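Secretion activator protein, hypothetical (Brucella abortus bv. 1 str. 9-941, PDB 7DNP) probably cleaves the glycan strands of peptidoglycan as a muramidase, an autolysin acting with the type IV secretion system. Local coordinates at residues Tyr20-Lys25 with Val48-Val53. Numbering follows the deposited sequence.
Sequences YVDHPK and VSKAEV
V53 and Y20 meet on the inner side of this contact, where CG1 of V53 lies at the edge of the Y20 ring, close to its plane, 4.2 Å from CE1. The valine is buried: its side chain also touches L37 and L40 of helix 37-44, so a compact β-branched residue suits a place walled in by apolar groups. An amphipathic tyrosine suits the partly exposed boundary, offering ring carbons to the valine while its hydroxyl end meets the aliphatic part of the K50 chain. Its CG stands anti to the backbone N (chi1 -177°), which carries the ring toward helix 50-54, and OH passes 4.0 Å from CE of K50 as the two side chains cross at about a right angle.

The solvent side is looser. K50 is exposed, and its long chain, bent at chi3 (120°), runs past the tyrosine to D22, where NZ forms a salt bridge with OD2 at 3.3 Å. The bond is weak, and OD1 is more distant from NZ, at 3.8 Å. Lysine's flexible chain spans the gap from the helix, and aspartate's short, partly exposed carboxylate supplies the opposite charge.

Both segments belong to the glycosyl hydrolase 108 region, of the lysozyme clan: 20-21 is an outer strand of a small three-stranded antiparallel sheet, V21 pairing with T31, and the short helix packs beside it. The V53 side chain is about 9 Å from the bound peptidoglycan fragment.

The helix start is fixed by a capping box. OG of the N-cap S49, on a short side chain that can turn back, accepts from N of E52 at 3.2 Å. Glutamate's longer arm brings OE1 of E52 within 2.8 Å of N of S49, which donates from above the carboxylate plane, while OE2 forms a salt bridge with R46.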
loop_
_atom_site.group_PDB
_atom_site.type_symbol
_atom_site.label_atom_id
_atom_site.label_comp_id
_atom_site.label_asym_id
_atom_site.label_seq_id
_atom_site.Cartn_x
_atom_site.Cartn_y
_atom_site.Cartn_z
ATOM N N TYR A 20 -17.941 -2.720 5.190
ATOM C CA TYR A 20 -18.429 -2.217 3.914
ATOM C C TYR A 20 -18.640 -0.712 4.002
ATOM O O TYR A 20 -19.309 -0.219 4.916
ATOM C CB TYR A 20 -19.731 -2.921 3.533
ATOM C CG TYR A 20 -20.294 -2.534 2.179
ATOM C CD1 TYR A 20 -19.653 -2.904 1.005
ATOM C CD2 TYR A 20 -21.476 -1.808 2.077
ATOM C CE1 TYR A 20 -20.167 -2.557 -0.236
ATOM C CE2 TYR A 20 -21.998 -1.456 0.841
ATOM C CZ TYR A 20 -21.341 -1.834 -0.312
ATOM O OH TYR A 20 -21.856 -1.489 -1.550
ATOM N N VAL A 21 -18.042 0.018 3.065
ATOM C CA VAL A 21 -18.185 1.464 2.968
ATOM C C VAL A 21 -18.541 1.786 1.528
ATOM O O VAL A 21 -17.795 1.432 0.606
ATOM C CB VAL A 21 -16.905 2.206 3.390
ATOM C CG1 VAL A 21 -17.149 3.709 3.421
ATOM C CG2 VAL A 21 -16.426 1.715 4.749
ATOM N N ASP A 22 -19.681 2.439 1.328
ATOM C CA ASP A 22 -20.141 2.800 -0.009
ATOM C C ASP A 22 -20.555 4.265 0.015
ATOM O O ASP A 22 -21.626 4.612 0.523
ATOM C CB ASP A 22 -21.286 1.908 -0.468
ATOM C CG ASP A 22 -21.806 2.294 -1.839
ATOM O OD1 ASP A 22 -21.030 2.869 -2.638
ATOM O OD2 ASP A 22 -22.992 2.020 -2.118
ATOM N N HIS A 23 -19.691 5.120 -0.527
ATOM C CA HIS A 23 -19.976 6.538 -0.706
ATOM C C HIS A 23 -20.046 6.794 -2.203
ATOM O O HIS A 23 -19.027 7.122 -2.833
ATOM C CB HIS A 23 -18.900 7.400 -0.042
ATOM C CG HIS A 23 -18.817 7.221 1.443
ATOM N ND1 HIS A 23 -17.683 7.520 2.167
ATOM C CD2 HIS A 23 -19.730 6.778 2.340
ATOM C CE1 HIS A 23 -17.901 7.268 3.446
ATOM N NE2 HIS A 23 -19.134 6.817 3.578
ATOM N N PRO A 24 -21.217 6.637 -2.829
ATOM C CA PRO A 24 -21.285 6.727 -4.298
ATOM C C PRO A 24 -21.014 8.121 -4.840
ATOM O O PRO A 24 -20.738 8.253 -6.040
ATOM C CB PRO A 24 -22.716 6.271 -4.612
ATOM C CG PRO A 24 -23.482 6.555 -3.362
ATOM C CD PRO A 24 -22.526 6.341 -2.225
ATOM N N LYS A 25 -21.083 9.158 -4.006
ATOM C CA LYS A 25 -20.685 10.500 -4.414
ATOM C C LYS A 25 -19.172 10.689 -4.434
ATOM O O LYS A 25 -18.705 11.763 -4.832
ATOM C CB LYS A 25 -21.321 11.544 -3.494
ATOM C CG LYS A 25 -22.838 11.551 -3.499
ATOM C CD LYS A 25 -23.383 12.506 -2.447
ATOM C CE LYS A 25 -24.882 12.715 -2.591
ATOM N NZ LYS A 25 -25.615 11.421 -2.707
ATOM N N VAL A 48 -17.385 -8.118 -10.929
ATOM C CA VAL A 48 -18.265 -8.503 -9.834
ATOM C C VAL A 48 -19.265 -7.388 -9.557
ATOM O O VAL A 48 -19.095 -6.240 -9.971
ATOM C CB VAL A 48 -17.480 -8.856 -8.553
ATOM C CG1 VAL A 48 -16.485 -9.985 -8.819
ATOM C CG2 VAL A 48 -16.783 -7.619 -7.998
ATOM N N SER A 49 -20.314 -7.741 -8.823
ATOM C CA SER A 49 -21.362 -6.821 -8.415
ATOM C C SER A 49 -21.030 -6.165 -7.076
ATOM O O SER A 49 -20.137 -6.597 -6.343
ATOM C CB SER A 49 -22.690 -7.565 -8.317
ATOM O OG SER A 49 -22.725 -8.340 -7.131
ATOM N N LYS A 50 -21.780 -5.105 -6.756
ATOM C CA LYS A 50 -21.644 -4.465 -5.450
ATOM C C LYS A 50 -21.981 -5.434 -4.323
ATOM O O LYS A 50 -21.354 -5.403 -3.257
ATOM C CB LYS A 50 -22.536 -3.224 -5.376
ATOM C CG LYS A 50 -21.818 -1.929 -5.734
ATOM C CD LYS A 50 -22.797 -0.786 -5.973
ATOM C CE LYS A 50 -22.542 0.361 -5.008
ATOM N NZ LYS A 50 -23.214 1.623 -5.435
ATOM N N ALA A 51 -22.977 -6.300 -4.537
ATOM C CA ALA A 51 -23.324 -7.284 -3.514
ATOM C C ALA A 51 -22.166 -8.231 -3.233
ATOM O O ALA A 51 -21.985 -8.669 -2.090
ATOM C CB ALA A 51 -24.562 -8.076 -3.944
ATOM N N GLU A 52 -21.379 -8.561 -4.257
ATOM C CA GLU A 52 -20.237 -9.446 -4.053
ATOM C C GLU A 52 -19.169 -8.772 -3.200
ATOM O O GLU A 52 -18.553 -9.414 -2.343
ATOM C CB GLU A 52 -19.665 -9.885 -5.406
ATOM C CG GLU A 52 -20.425 -11.052 -6.042
ATOM C CD GLU A 52 -20.072 -11.271 -7.506
ATOM O OE1 GLU A 52 -20.512 -10.472 -8.362
ATOM O OE2 GLU A 52 -19.347 -12.246 -7.800
ATOM N N VAL A 53 -18.940 -7.474 -3.417
ATOM C CA VAL A 53 -18.029 -6.727 -2.554
ATOM C C VAL A 53 -18.569 -6.680 -1.131
ATOM O O VAL A 53 -17.829 -6.881 -0.161
ATOM C CB VAL A 53 -17.796 -5.316 -3.123
ATOM C CG1 VAL A 53 -16.984 -4.471 -2.148
ATOM C CG2 VAL A 53 -17.094 -5.407 -4.466
#